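Local coordinates for protein YfnB (Bacillus subtilis, PDB 3ED5) that is probably a hydrolase of the HAD-like superfamily, YjjG family, with tentatively assigned 5'-nucleotidase activity, at residues Phe12-Thr17 / Ile123-Val128; Leu180-Ser185 / Asp199-Asn204; Gly127-Gln132 / Ile148-Asp153; Glu100-Ile105 / Leu136-Leu141. All coordinates share one frame; numbering follows the deposited sequence.

Contact 1 of 4, residues Phe12-Thr17 / Ile123-Val128; sequences FDVDDT and IVTNGV. With FMT (formic acid), chain C.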
loop_
_atom_site.group_PDB
_atom_site.type_symbol
_atom_site.label_atom_id
_atom_site.label_comp_id
_atom_site.label_asym_id
_atom_site.label_seq_id
_atom_site.Cartn_x
_atom_site.Cartn_y
_atom_site.Cartn_z
ATOM N N PHE A 12 3.011 1.391 -9.087
ATOM C CA PHE A 12 2.814 2.154 -7.855
ATOM C C PHE A 12 2.073 1.306 -6.838
ATOM O O PHE A 12 1.026 0.737 -7.115
ATOM C CB PHE A 12 1.946 3.400 -8.128
ATOM C CG PHE A 12 2.700 4.574 -8.660
ATOM C CD1 PHE A 12 3.279 5.516 -7.813
ATOM C CD2 PHE A 12 2.811 4.758 -10.047
ATOM C CE1 PHE A 12 4.009 6.615 -8.346
ATOM C CE2 PHE A 12 3.505 5.864 -10.582
ATOM C CZ PHE A 12 4.102 6.780 -9.742
ATOM N N ASP A 13 2.620 1.280 -5.631
ATOM C CA ASP A 13 1.870 0.882 -4.450
ATOM C C ASP A 13 0.779 1.944 -4.188
ATOM O O ASP A 13 0.873 3.077 -4.663
ATOM C CB ASP A 13 2.852 0.774 -3.274
ATOM C CG ASP A 13 2.155 0.515 -1.949
ATOM O OD1 ASP A 13 1.587 -0.589 -1.750
ATOM O OD2 ASP A 13 2.207 1.427 -1.119
ATOM N N VAL A 14 -0.257 1.588 -3.412
ATOM C CA VAL A 14 -1.366 2.521 -3.134
ATOM C C VAL A 14 -1.152 3.211 -1.781
ATOM O O VAL A 14 -0.989 4.444 -1.685
ATOM C CB VAL A 14 -2.750 1.784 -3.130
ATOM C CG1 VAL A 14 -3.903 2.758 -2.791
ATOM C CG2 VAL A 14 -3.051 1.195 -4.547
ATOM N N ASP A 15 -1.190 2.400 -0.739
ATOM C CA ASP A 15 -1.338 2.968 0.617
ATOM C C ASP A 15 -0.060 3.610 1.136
ATOM O O ASP A 15 0.992 2.969 1.216
ATOM C CB ASP A 15 -1.874 1.903 1.584
ATOM C CG ASP A 15 -3.294 1.529 1.253
ATOM O OD1 ASP A 15 -4.029 2.430 0.805
ATOM O OD2 ASP A 15 -3.672 0.361 1.445
ATOM N N ASP A 16 -0.202 4.875 1.486
ATOM C CA ASP A 16 0.888 5.742 1.945
ATOM C C ASP A 16 1.949 5.907 0.871
ATOM O O ASP A 16 3.072 6.290 1.170
ATOM C CB ASP A 16 1.480 5.249 3.269
ATOM C CG ASP A 16 0.465 5.331 4.385
ATOM O OD1 ASP A 16 -0.297 6.328 4.410
ATOM O OD2 ASP A 16 0.466 4.406 5.210
ATOM N N THR A 17 1.554 5.679 -0.389
ATOM C CA THR A 17 2.412 5.978 -1.545
ATOM C C THR A 17 1.708 7.062 -2.355
ATOM O O THR A 17 2.259 8.149 -2.509
ATOM C CB THR A 17 2.687 4.707 -2.378
ATOM O OG1 THR A 17 3.362 3.747 -1.548
ATOM C CG2 THR A 17 3.607 5.026 -3.596
ATOM N N ILE A 123 -0.982 -0.304 -10.947
ATOM C CA ILE A 123 -1.074 -0.414 -9.475
ATOM C C ILE A 123 -0.638 -1.829 -9.051
ATOM O O ILE A 123 -1.026 -2.804 -9.697
ATOM C CB ILE A 123 -2.514 -0.179 -8.959
ATOM C CG1 ILE A 123 -2.960 1.287 -9.154
ATOM C CG2 ILE A 123 -2.628 -0.615 -7.455
ATOM C CD1 ILE A 123 -2.187 2.285 -8.288
ATOM N N VAL A 124 0.163 -1.925 -7.972
ATOM C CA VAL A 124 0.553 -3.210 -7.385
ATOM C C VAL A 124 0.235 -3.116 -5.885
ATOM O O VAL A 124 0.822 -2.301 -5.163
ATOM C CB VAL A 124 2.033 -3.627 -7.684
ATOM C CG1 VAL A 124 2.160 -3.975 -9.224
ATOM C CG2 VAL A 124 3.057 -2.512 -7.252
ATOM N N THR A 125 -0.744 -3.899 -5.472
ATOM C CA THR A 125 -1.233 -3.764 -4.078
ATOM C C THR A 125 -1.600 -5.104 -3.425
ATOM O O THR A 125 -2.120 -6.010 -4.085
ATOM C CB THR A 125 -2.425 -2.733 -4.003
ATOM O OG1 THR A 125 -2.806 -2.536 -2.610
ATOM C CG2 THR A 125 -3.665 -3.255 -4.775
ATOM N N ASN A 126 -1.340 -5.199 -2.102
ATOM C CA ASN A 126 -1.796 -6.337 -1.285
ATOM C C ASN A 126 -3.135 -6.002 -0.580
ATOM O O ASN A 126 -3.708 -6.850 0.107
ATOM C CB ASN A 126 -0.781 -6.635 -0.164
ATOM C CG ASN A 126 0.405 -7.419 -0.638
ATOM O OD1 ASN A 126 0.466 -7.845 -1.806
ATOM N ND2 ASN A 126 1.365 -7.614 0.246
ATOM N N GLY A 127 -3.625 -4.780 -0.765
ATOM C CA GLY A 127 -4.886 -4.346 -0.138
ATOM C C GLY A 127 -6.107 -5.085 -0.660
ATOM O O GLY A 127 -6.120 -5.604 -1.759
ATOM N N VAL A 128 -7.167 -5.113 0.125
ATOM C CA VAL A 128 -8.425 -5.712 -0.323
ATOM C C VAL A 128 -8.891 -5.070 -1.648
ATOM O O VAL A 128 -8.970 -3.828 -1.748
ATOM C CB VAL A 128 -9.482 -5.588 0.763
ATOM C CG1 VAL A 128 -10.872 -6.065 0.255
ATOM C CG2 VAL A 128 -9.009 -6.395 1.977
HETATM C C FMT C . 1.330 -3.515 0.143
HETATM O O1 FMT C . 0.745 -3.611 1.208
HETATM O O2 FMT C . 0.674 -3.557 -0.896
HETATM O O HOH W 1 -1.332 -0.774 -1.127
#
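Val14 and Ile123 meet methyl to methyl: CG2 of Val14 lies 3.5 Å from CG2 of Ile123, tight for two carbons, and the side chains cross at about a right angle. Ile123 CB stands 4.1 Å from Phe12 O, on the neighbouring strand. CG2 branches off anti to the backbone N and reaches the valine methyl. CG1 stands beside the backbone N (chi1 -68°) and carries CD1, which sits 3.8 Å from Phe12 O and also touches Val14 CG2. An alanine in place of Ile123 removes both methyls that meet Val14 CG2 and would probably open a gap between strand and loop. Phe12 O accepts the N-H of Val124 at 2.9 Å, the donor standing 42° above the carbonyl plane. This parallel pairing joins strands 9-12 and 120-125, and the loop beyond bears the DxDxT signature of HAD hydrolases, with Asp13 the nucleophile by similarity. A water links Asp13 OD1, Asp15 N and Thr125 OG1, 2.7 Å from the last. Thr125 OG1 also accepts from Gly127 N in an ST turn, while Lys158 bridges Asp13 OD1 and Val124 O. Asn126 N donates at 2.9 Å to O2 of a bound formic acid, probably from the crystallisation liquor.

Contact 2 of 4, residues Leu180-Ser185 / Asp199-Asn204; sequences LIIGDS and DTCWMN
Ile181 and Thr200 pair across the two parallel strands of a beta-alpha-beta unit, 179-183 and 199-203, which helix 186-195 connects; the directions of 180-183 and 199-203 differ by 17°. Ile181 bonds through both its N and its O: its N donates to Asp199 O, and its O receives Cys201 N at 2.8 Å. Gly183 repeats the pattern, donating to Cys201 O at 3.0 Å and accepting from Met203 N. On one face of the sheet Ile181 and Thr200 lie side by side and point the same way, their CG2 methyls 3.5 Å apart. The other face carries Leu180, Ile182 and Cys201. There Leu180 CD1 folds over the neighbouring strand to within 3.5 Å of Asp199 O, while Ile182 CG1 packs on Cys201 CB at 4.0 Å. From the last bridged pair, the Trp202 indole reaches on to Asp184 O, donating from NE1 at 2.9 Å. That oxygen lies in the ring plane, although seen from the carbonyl the donor stands 59° above its plane. The CB of Asn204 covers one face of the indole. A water donates to Asp184 O and also to Met203 O, at 2.8 Å from the latter. Asp184 O thus takes two donors, which would help hold the backbone just past the strand. The carboxylate is turned away from strand 199-203, and its OD1 comes close to Asp13 OD2, the nucleophile by similarity. Such a pair of neighbouring acids is consistent with the magnesium site found in HAD relatives.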
loop_
_atom_site.group_PDB
_atom_site.type_symbol
_atom_site.label_atom_id
_atom_site.label_comp_id
_atom_site.label_asym_id
_atom_site.label_seq_id
_atom_site.Cartn_x
_atom_site.Cartn_y
_atom_site.Cartn_z
ATOM N N LEU A 180 10.044 0.683 -13.060
ATOM C CA LEU A 180 10.352 1.165 -11.720
ATOM C C LEU A 180 9.173 0.837 -10.816
ATOM O O LEU A 180 8.009 1.105 -11.194
ATOM C CB LEU A 180 10.553 2.697 -11.757
ATOM C CG LEU A 180 10.880 3.341 -10.377
ATOM C CD1 LEU A 180 12.260 2.904 -9.845
ATOM C CD2 LEU A 180 10.852 4.877 -10.530
ATOM N N ILE A 181 9.442 0.324 -9.609
ATOM C CA ILE A 181 8.373 0.224 -8.621
ATOM C C ILE A 181 8.564 1.326 -7.558
ATOM O O ILE A 181 9.678 1.541 -7.077
ATOM C CB ILE A 181 8.262 -1.175 -7.962
ATOM C CG1 ILE A 181 7.117 -1.180 -6.913
ATOM C CG2 ILE A 181 9.609 -1.628 -7.341
ATOM C CD1 ILE A 181 6.764 -2.635 -6.378
ATOM N N ILE A 182 7.469 2.004 -7.222
ATOM C CA ILE A 182 7.481 3.107 -6.251
ATOM C C ILE A 182 6.544 2.740 -5.106
ATOM O O ILE A 182 5.363 2.455 -5.326
ATOM C CB ILE A 182 6.935 4.400 -6.911
ATOM C CG1 ILE A 182 7.724 4.768 -8.182
ATOM C CG2 ILE A 182 6.978 5.589 -5.888
ATOM C CD1 ILE A 182 7.081 4.269 -9.488
ATOM N N GLY A 183 7.063 2.730 -3.893
ATOM C CA GLY A 183 6.211 2.402 -2.732
ATOM C C GLY A 183 6.876 2.750 -1.428
ATOM O O GLY A 183 8.093 3.050 -1.371
ATOM N N ASP A 184 6.071 2.701 -0.359
ATOM C CA ASP A 184 6.555 3.121 0.960
ATOM C C ASP A 184 7.023 1.963 1.836
ATOM O O ASP A 184 7.662 2.196 2.878
ATOM C CB ASP A 184 5.416 3.826 1.701
ATOM C CG ASP A 184 4.347 2.868 2.114
ATOM O OD1 ASP A 184 3.855 2.108 1.255
ATOM O OD2 ASP A 184 3.987 2.866 3.301
ATOM N N SER A 185 6.693 0.727 1.446
ATOM C CA SER A 185 7.037 -0.442 2.272
ATOM C C SER A 185 8.372 -1.068 1.880
ATOM O O SER A 185 8.539 -1.565 0.760
ATOM C CB SER A 185 5.929 -1.503 2.210
ATOM O OG SER A 185 6.394 -2.720 2.814
ATOM N N ASP A 199 14.352 -1.898 -10.546
ATOM C CA ASP A 199 14.745 -0.696 -9.811
ATOM C C ASP A 199 13.584 -0.330 -8.878
ATOM O O ASP A 199 12.405 -0.542 -9.220
ATOM C CB ASP A 199 15.051 0.476 -10.774
ATOM C CG ASP A 199 16.367 0.298 -11.513
ATOM O OD1 ASP A 199 17.085 -0.670 -11.206
ATOM O OD2 ASP A 199 16.683 1.139 -12.386
ATOM N N THR A 200 13.923 0.200 -7.707
ATOM C CA THR A 200 12.934 0.559 -6.681
ATOM C C THR A 200 13.081 2.012 -6.194
ATOM O O THR A 200 14.203 2.539 -6.078
ATOM C CB THR A 200 13.109 -0.340 -5.430
ATOM O OG1 THR A 200 14.481 -0.319 -5.037
ATOM C CG2 THR A 200 12.716 -1.816 -5.734
ATOM N N CYS A 201 11.943 2.622 -5.855
ATOM C CA CYS A 201 11.913 3.982 -5.284
ATOM C C CYS A 201 11.119 3.961 -3.971
ATOM O O CYS A 201 9.929 3.718 -3.978
ATOM C CB CYS A 201 11.292 4.951 -6.290
ATOM S SG CYS A 201 11.267 6.656 -5.653
ATOM N N TRP A 202 11.821 4.195 -2.870
ATOM C CA TRP A 202 11.252 4.170 -1.536
ATOM C C TRP A 202 10.698 5.547 -1.170
ATOM O O TRP A 202 11.460 6.511 -1.044
ATOM C CB TRP A 202 12.343 3.750 -0.534
ATOM C CG TRP A 202 11.813 3.532 0.866
ATOM C CD1 TRP A 202 10.543 3.154 1.209
ATOM C CD2 TRP A 202 12.560 3.631 2.090
ATOM N NE1 TRP A 202 10.448 3.029 2.592
ATOM C CE2 TRP A 202 11.674 3.298 3.148
ATOM C CE3 TRP A 202 13.892 3.964 2.394
ATOM C CZ2 TRP A 202 12.074 3.316 4.487
ATOM C CZ3 TRP A 202 14.303 3.955 3.727
ATOM C CH2 TRP A 202 13.381 3.644 4.766
HETATM N N MSE A 203 9.373 5.602 -0.996
HETATM C CA MSE A 203 8.688 6.783 -0.492
HETATM C C MSE A 203 8.863 6.792 1.032
HETATM O O MSE A 203 8.332 5.922 1.733
HETATM C CB MSE A 203 7.211 6.691 -0.910
HETATM C CG MSE A 203 6.331 7.784 -0.368
HETATM SE SE MSE A 203 6.862 9.558 -0.979
HETATM C CE MSE A 203 5.348 10.571 -0.203
ATOM N N ASN A 204 9.647 7.733 1.540
ATOM C CA ASN A 204 9.975 7.771 2.975
ATOM C C ASN A 204 9.947 9.218 3.498
ATOM O O ASN A 204 10.977 9.768 3.920
ATOM C CB ASN A 204 11.338 7.129 3.214
ATOM C CG ASN A 204 11.660 6.942 4.700
ATOM O OD1 ASN A 204 10.759 6.909 5.547
ATOM N ND2 ASN A 204 12.938 6.876 5.022
HETATM O O HOH W 2 8.122 4.909 4.282
#

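Contact 3 of 4, residues Gly127-Gln132 / Ile148-Asp153; sequences GVSHTQ and IFVSED
Ser129 and Glu152 make a polar surface contact where the start of helix 129-138 meets the turn after strand 147-150, both in the beta-alpha-beta unit that begins with strand 120-125. The backbone N of Ser129, in the first turn of the helix, donates to Glu152 OE1 at 2.9 Å. It comes from 49° above the carboxylate plane. Glu152 places CG between its backbone N and carbonyl carbon (chi1 64°), and the chain runs extended beyond it, which carries the carboxylate over to the helix. OE2 meets the same serine through carbon, 3.4 Å from Ser129 CB. OE1 has a second partner in Arg66, whose NH2 makes a salt bridge to it, so one oxygen serves both a helix N-H and a guanidinium. The N-terminal end of the helix would probably favour the negative charge as well. Deeper in, Val150 points toward the helix and offers both methyls to the serine hydroxyl: Ser129 OG lies 3.7 Å from CG1 and 3.9 Å from CG2. An alanine at Val150 lacks both methyls, and would probably leave a gap between strand and helix beside the serine hydroxyl. Alongside, a water bridges the two segments: it donates to Gly127 O at 2.8 Å, accepts from Glu152 N, and lies 2.6 Å from Ser151 OG.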
loop_
_atom_site.group_PDB
_atom_site.type_symbol
_atom_site.label_atom_id
_atom_site.label_comp_id
_atom_site.label_asym_id
_atom_site.label_seq_id
_atom_site.Cartn_x
_atom_site.Cartn_y
_atom_site.Cartn_z
ATOM N N GLY A 127 -3.625 -4.780 -0.765
ATOM C CA GLY A 127 -4.886 -4.346 -0.138
ATOM C C GLY A 127 -6.107 -5.085 -0.660
ATOM O O GLY A 127 -6.120 -5.604 -1.759
ATOM N N VAL A 128 -7.167 -5.113 0.125
ATOM C CA VAL A 128 -8.425 -5.712 -0.323
ATOM C C VAL A 128 -8.891 -5.070 -1.648
ATOM O O VAL A 128 -8.970 -3.828 -1.748
ATOM C CB VAL A 128 -9.482 -5.588 0.763
ATOM C CG1 VAL A 128 -10.872 -6.065 0.255
ATOM C CG2 VAL A 128 -9.009 -6.395 1.977
ATOM N N SER A 129 -9.203 -5.915 -2.640
ATOM C CA SER A 129 -9.478 -5.393 -3.983
ATOM C C SER A 129 -10.609 -4.352 -3.969
ATOM O O SER A 129 -10.442 -3.241 -4.477
ATOM C CB SER A 129 -9.817 -6.522 -4.966
ATOM O OG SER A 129 -9.870 -5.938 -6.256
ATOM N N HIS A 130 -11.741 -4.703 -3.340
ATOM C CA HIS A 130 -12.860 -3.770 -3.324
ATOM C C HIS A 130 -12.453 -2.409 -2.746
ATOM O O HIS A 130 -12.867 -1.356 -3.252
ATOM C CB HIS A 130 -14.036 -4.325 -2.523
ATOM C CG HIS A 130 -15.252 -3.480 -2.659
ATOM N ND1 HIS A 130 -15.726 -2.694 -1.632
ATOM C CD2 HIS A 130 -16.035 -3.219 -3.732
ATOM C CE1 HIS A 130 -16.785 -2.025 -2.051
ATOM N NE2 HIS A 130 -16.988 -2.318 -3.324
ATOM N N THR A 131 -11.647 -2.455 -1.687
ATOM C CA THR A 131 -11.232 -1.266 -0.962
ATOM C C THR A 131 -10.350 -0.378 -1.840
ATOM O O THR A 131 -10.523 0.848 -1.883
ATOM C CB THR A 131 -10.467 -1.640 0.313
ATOM O OG1 THR A 131 -11.337 -2.377 1.174
ATOM C CG2 THR A 131 -9.992 -0.363 1.043
ATOM N N GLN A 132 -9.430 -1.003 -2.568
ATOM C CA GLN A 132 -8.467 -0.237 -3.346
ATOM C C GLN A 132 -9.140 0.357 -4.576
ATOM O O GLN A 132 -8.912 1.539 -4.892
ATOM C CB GLN A 132 -7.275 -1.133 -3.729
ATOM C CG GLN A 132 -6.481 -1.764 -2.510
ATOM C CD GLN A 132 -6.065 -0.746 -1.445
ATOM O OE1 GLN A 132 -6.914 -0.123 -0.784
ATOM N NE2 GLN A 132 -4.768 -0.643 -1.206
ATOM N N ILE A 148 -4.667 -2.771 -12.603
ATOM C CA ILE A 148 -4.553 -2.826 -11.134
ATOM C C ILE A 148 -4.362 -4.295 -10.771
ATOM O O ILE A 148 -5.234 -5.128 -11.076
ATOM C CB ILE A 148 -5.816 -2.229 -10.490
ATOM C CG1 ILE A 148 -5.909 -0.754 -10.890
ATOM C CG2 ILE A 148 -5.799 -2.383 -8.934
ATOM C CD1 ILE A 148 -7.171 -0.088 -10.462
ATOM N N PHE A 149 -3.211 -4.619 -10.186
ATOM C CA PHE A 149 -2.878 -5.989 -9.852
ATOM C C PHE A 149 -2.995 -6.191 -8.347
ATOM O O PHE A 149 -2.186 -5.667 -7.583
ATOM C CB PHE A 149 -1.483 -6.338 -10.315
ATOM C CG PHE A 149 -1.291 -6.150 -11.795
ATOM C CD1 PHE A 149 -1.905 -7.027 -12.717
ATOM C CD2 PHE A 149 -0.523 -5.106 -12.268
ATOM C CE1 PHE A 149 -1.735 -6.870 -14.116
ATOM C CE2 PHE A 149 -0.332 -4.941 -13.678
ATOM C CZ PHE A 149 -0.952 -5.829 -14.586
ATOM N N VAL A 150 -3.993 -6.985 -7.969
ATOM C CA VAL A 150 -4.283 -7.233 -6.552
ATOM C C VAL A 150 -3.766 -8.618 -6.142
ATOM O O VAL A 150 -3.958 -9.599 -6.880
ATOM C CB VAL A 150 -5.812 -7.050 -6.289
ATOM C CG1 VAL A 150 -6.234 -5.609 -6.651
ATOM C CG2 VAL A 150 -6.671 -8.037 -7.056
ATOM N N SER A 151 -3.104 -8.694 -4.991
ATOM C CA SER A 151 -2.519 -9.959 -4.498
ATOM C C SER A 151 -3.526 -11.118 -4.519
ATOM O O SER A 151 -3.186 -12.247 -4.834
ATOM C CB SER A 151 -1.942 -9.786 -3.066
ATOM O OG SER A 151 -2.935 -9.286 -2.184
ATOM N N GLU A 152 -4.785 -10.822 -4.193
ATOM C CA GLU A 152 -5.790 -11.875 -3.979
ATOM C C GLU A 152 -6.127 -12.659 -5.241
ATOM O O GLU A 152 -6.669 -13.764 -5.176
ATOM C CB GLU A 152 -7.057 -11.275 -3.337
ATOM C CG GLU A 152 -7.788 -10.242 -4.211
ATOM C CD GLU A 152 -8.854 -9.503 -3.432
ATOM O OE1 GLU A 152 -8.522 -8.726 -2.526
ATOM O OE2 GLU A 152 -10.039 -9.711 -3.719
ATOM N N ASP A 153 -5.765 -12.108 -6.395
ATOM C CA ASP A 153 -5.943 -12.815 -7.671
ATOM C C ASP A 153 -4.809 -13.766 -8.005
ATOM O O ASP A 153 -4.911 -14.550 -8.974
ATOM C CB ASP A 153 -5.976 -11.789 -8.801
ATOM C CG ASP A 153 -7.279 -11.052 -8.889
ATOM O OD1 ASP A 153 -8.211 -11.289 -8.069
ATOM O OD2 ASP A 153 -7.363 -10.197 -9.802
HETATM O O HOH W 3 -5.103 -8.002 -2.857
#

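Contact 4 of 4, residues Glu100-Ile105 / Leu136-Leu141; sequences EGHQLI and LRDSGL. With FMT (formic acid), chain G.
His102 turns its CG between the backbone N and the carbonyl carbon (chi1 43°), which sets the root of the imidazole next to the helix, where the ring lies broadside to the CB of Asp138. The aspartate CG stands anti to its own carbonyl carbon, and the carboxylate leads off from the CB that meets the ring. The result is a CH-pi contact: Asp138 CB stands 3.5 Å from the ring centroid, 17° off the normal, shifted toward the rim so that its nearest ring atom is His102 CD2 at 3.4 Å. Ring and carboxylate planes are 73° apart. The two polar ends stay separate, with His102 NE2 4.3 Å from Asp138 OD2, and OD2 is instead salt-bridged to Lys134, one turn earlier in the helix. Next along, Ser139 CB lies 3.5 Å from His102 O, while its hydroxyl is turned back to bond Arg135 O. Farther along both segments, the contact is apolar. Leu104 and Leu141 slide past each other in opposite directions, with Leu104 CD2 3.6 Å from Leu141 CD1, and the same Leu104 methyl also rests 3.9 Å from Ser139 CB. Helix 129-138 ends between these two groups of contacts in a Schellman motif: Gly140 has positive phi, and one of the two bonds back into the last turn runs from its N to Arg137 O; this turn delivers Leu141 to Leu104. The contact therefore joins the C-terminal end of helix 129-138 to the loop between helices 87-98 and 108-116. Phe109 of helix 108-116 packs on both leucines, and Leu19, from the loop after strand 9-12, touches Leu104 and Ser139.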
loop_
_atom_site.group_PDB
_atom_site.type_symbol
_atom_site.label_atom_id
_atom_site.label_comp_id
_atom_site.label_asym_id
_atom_site.label_seq_id
_atom_site.Cartn_x
_atom_site.Cartn_y
_atom_site.Cartn_z
ATOM N N GLU A 100 -14.387 4.638 3.074
ATOM C CA GLU A 100 -14.802 6.014 2.858
ATOM C C GLU A 100 -13.665 7.035 2.962
ATOM O O GLU A 100 -13.897 8.228 2.821
ATOM C CB GLU A 100 -15.938 6.371 3.795
ATOM C CG GLU A 100 -17.239 5.640 3.418
ATOM C CD GLU A 100 -18.338 5.819 4.444
ATOM O OE1 GLU A 100 -18.198 5.381 5.600
ATOM O OE2 GLU A 100 -19.374 6.365 4.060
ATOM N N GLY A 101 -12.457 6.563 3.224
ATOM C CA GLY A 101 -11.281 7.429 3.342
ATOM C C GLY A 101 -10.460 7.314 2.061
ATOM O O GLY A 101 -9.872 6.264 1.807
ATOM N N HIS A 102 -10.430 8.379 1.265
ATOM C CA HIS A 102 -9.649 8.376 -0.003
ATOM C C HIS A 102 -8.795 9.630 -0.087
ATOM O O HIS A 102 -8.594 10.188 -1.161
ATOM C CB HIS A 102 -10.565 8.256 -1.240
ATOM C CG HIS A 102 -11.792 9.103 -1.161
ATOM N ND1 HIS A 102 -11.846 10.404 -1.617
ATOM C CD2 HIS A 102 -13.007 8.840 -0.621
ATOM C CE1 HIS A 102 -13.038 10.908 -1.349
ATOM N NE2 HIS A 102 -13.764 9.972 -0.762
ATOM N N GLN A 103 -8.332 10.101 1.080
ATOM C CA GLN A 103 -7.383 11.208 1.174
ATOM C C GLN A 103 -6.148 10.912 0.314
ATOM O O GLN A 103 -5.702 9.764 0.244
ATOM C CB GLN A 103 -6.958 11.390 2.650
ATOM C CG GLN A 103 -8.155 11.592 3.601
ATOM C CD GLN A 103 -8.672 10.296 4.243
ATOM O OE1 GLN A 103 -8.503 9.204 3.706
ATOM N NE2 GLN A 103 -9.286 10.426 5.423
ATOM N N LEU A 104 -5.612 11.957 -0.329
ATOM C CA LEU A 104 -4.437 11.811 -1.207
ATOM C C LEU A 104 -3.158 12.188 -0.478
ATOM O O LEU A 104 -3.159 13.059 0.404
ATOM C CB LEU A 104 -4.577 12.737 -2.432
ATOM C CG LEU A 104 -5.623 12.319 -3.473
ATOM C CD1 LEU A 104 -6.049 13.496 -4.355
ATOM C CD2 LEU A 104 -5.110 11.171 -4.317
ATOM N N ILE A 105 -2.066 11.522 -0.845
ATOM C CA ILE A 105 -0.727 12.020 -0.518
ATOM C C ILE A 105 -0.510 13.352 -1.225
ATOM O O ILE A 105 -0.981 13.534 -2.362
ATOM C CB ILE A 105 0.344 10.995 -0.933
ATOM C CG1 ILE A 105 0.183 9.692 -0.111
ATOM C CG2 ILE A 105 1.755 11.588 -0.795
ATOM C CD1 ILE A 105 0.609 9.840 1.393
ATOM N N LEU A 136 -9.411 4.386 -5.028
ATOM C CA LEU A 136 -8.848 4.967 -6.243
ATOM C C LEU A 136 -9.916 5.675 -7.081
ATOM O O LEU A 136 -9.624 6.719 -7.718
ATOM C CB LEU A 136 -8.136 3.896 -7.105
ATOM C CG LEU A 136 -6.838 3.377 -6.486
ATOM C CD1 LEU A 136 -6.404 2.097 -7.223
ATOM C CD2 LEU A 136 -5.710 4.434 -6.449
ATOM N N ARG A 137 -11.114 5.110 -7.152
ATOM C CA ARG A 137 -12.192 5.770 -7.906
ATOM C C ARG A 137 -12.593 7.092 -7.242
ATOM O O ARG A 137 -12.721 8.118 -7.907
ATOM C CB ARG A 137 -13.416 4.873 -8.066
ATOM C CG ARG A 137 -13.234 3.780 -9.099
ATOM C CD ARG A 137 -14.582 3.158 -9.485
ATOM N NE ARG A 137 -14.418 2.213 -10.592
ATOM C CZ ARG A 137 -14.384 0.885 -10.455
ATOM N NH1 ARG A 137 -14.217 0.129 -11.524
ATOM N NH2 ARG A 137 -14.520 0.308 -9.260
ATOM N N ASP A 138 -12.821 7.039 -5.930
ATOM C CA ASP A 138 -13.323 8.198 -5.211
ATOM C C ASP A 138 -12.354 9.390 -5.186
ATOM O O ASP A 138 -12.805 10.539 -5.132
ATOM C CB ASP A 138 -13.673 7.804 -3.752
ATOM C CG ASP A 138 -14.873 6.831 -3.656
ATOM O OD1 ASP A 138 -15.626 6.639 -4.634
ATOM O OD2 ASP A 138 -15.119 6.280 -2.542
ATOM N N SER A 139 -11.050 9.115 -5.222
ATOM C CA SER A 139 -10.011 10.158 -5.242
ATOM C C SER A 139 -9.717 10.637 -6.686
ATOM O O SER A 139 -8.904 11.545 -6.880
ATOM C CB SER A 139 -8.704 9.590 -4.656
ATOM O OG SER A 139 -8.229 8.476 -5.435
ATOM N N GLY A 140 -10.350 10.001 -7.664
ATOM C CA GLY A 140 -10.114 10.338 -9.102
ATOM C C GLY A 140 -8.851 9.766 -9.733
ATOM O O GLY A 140 -8.545 10.115 -10.881
ATOM N N LEU A 141 -8.101 8.944 -9.005
ATOM C CA LEU A 141 -6.846 8.368 -9.527
ATOM C C LEU A 141 -7.073 7.207 -10.472
ATOM O O LEU A 141 -6.248 6.989 -11.376
ATOM C CB LEU A 141 -5.901 7.917 -8.416
ATOM C CG LEU A 141 -5.324 9.012 -7.503
ATOM C CD1 LEU A 141 -4.492 8.339 -6.439
ATOM C CD2 LEU A 141 -4.442 9.969 -8.301
HETATM C C FMT G . -16.738 1.457 -6.811
HETATM O O1 FMT G . -17.398 1.505 -7.867
HETATM O O2 FMT G . -15.556 1.100 -6.743
#

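Contacts 1, 2 and 3 all reach one parallel sheet, ordered 147-150, 120-125, 9-12, 179-183, 199-203, 218-220. Contact 1 lies near the middle of the chain, its centre about 8 Å from that of contact 3, 11 Å from contact 2 and 12 Å from contact 4. Contacts 2 and 3 sit on opposite sides of the chain's centre, their centres about 19 Å apart. Contacts 3 and 4 use the two ends of helix 129-138, which follows strand 120-125 of contact 1. Along the chain contact 4 crosses both 1 and 3, and contact 2 comes last. Because strands 9-12 and 179-183 are sheet neighbours, Asp13 and Asp184, far apart in sequence, converge at the probable active site.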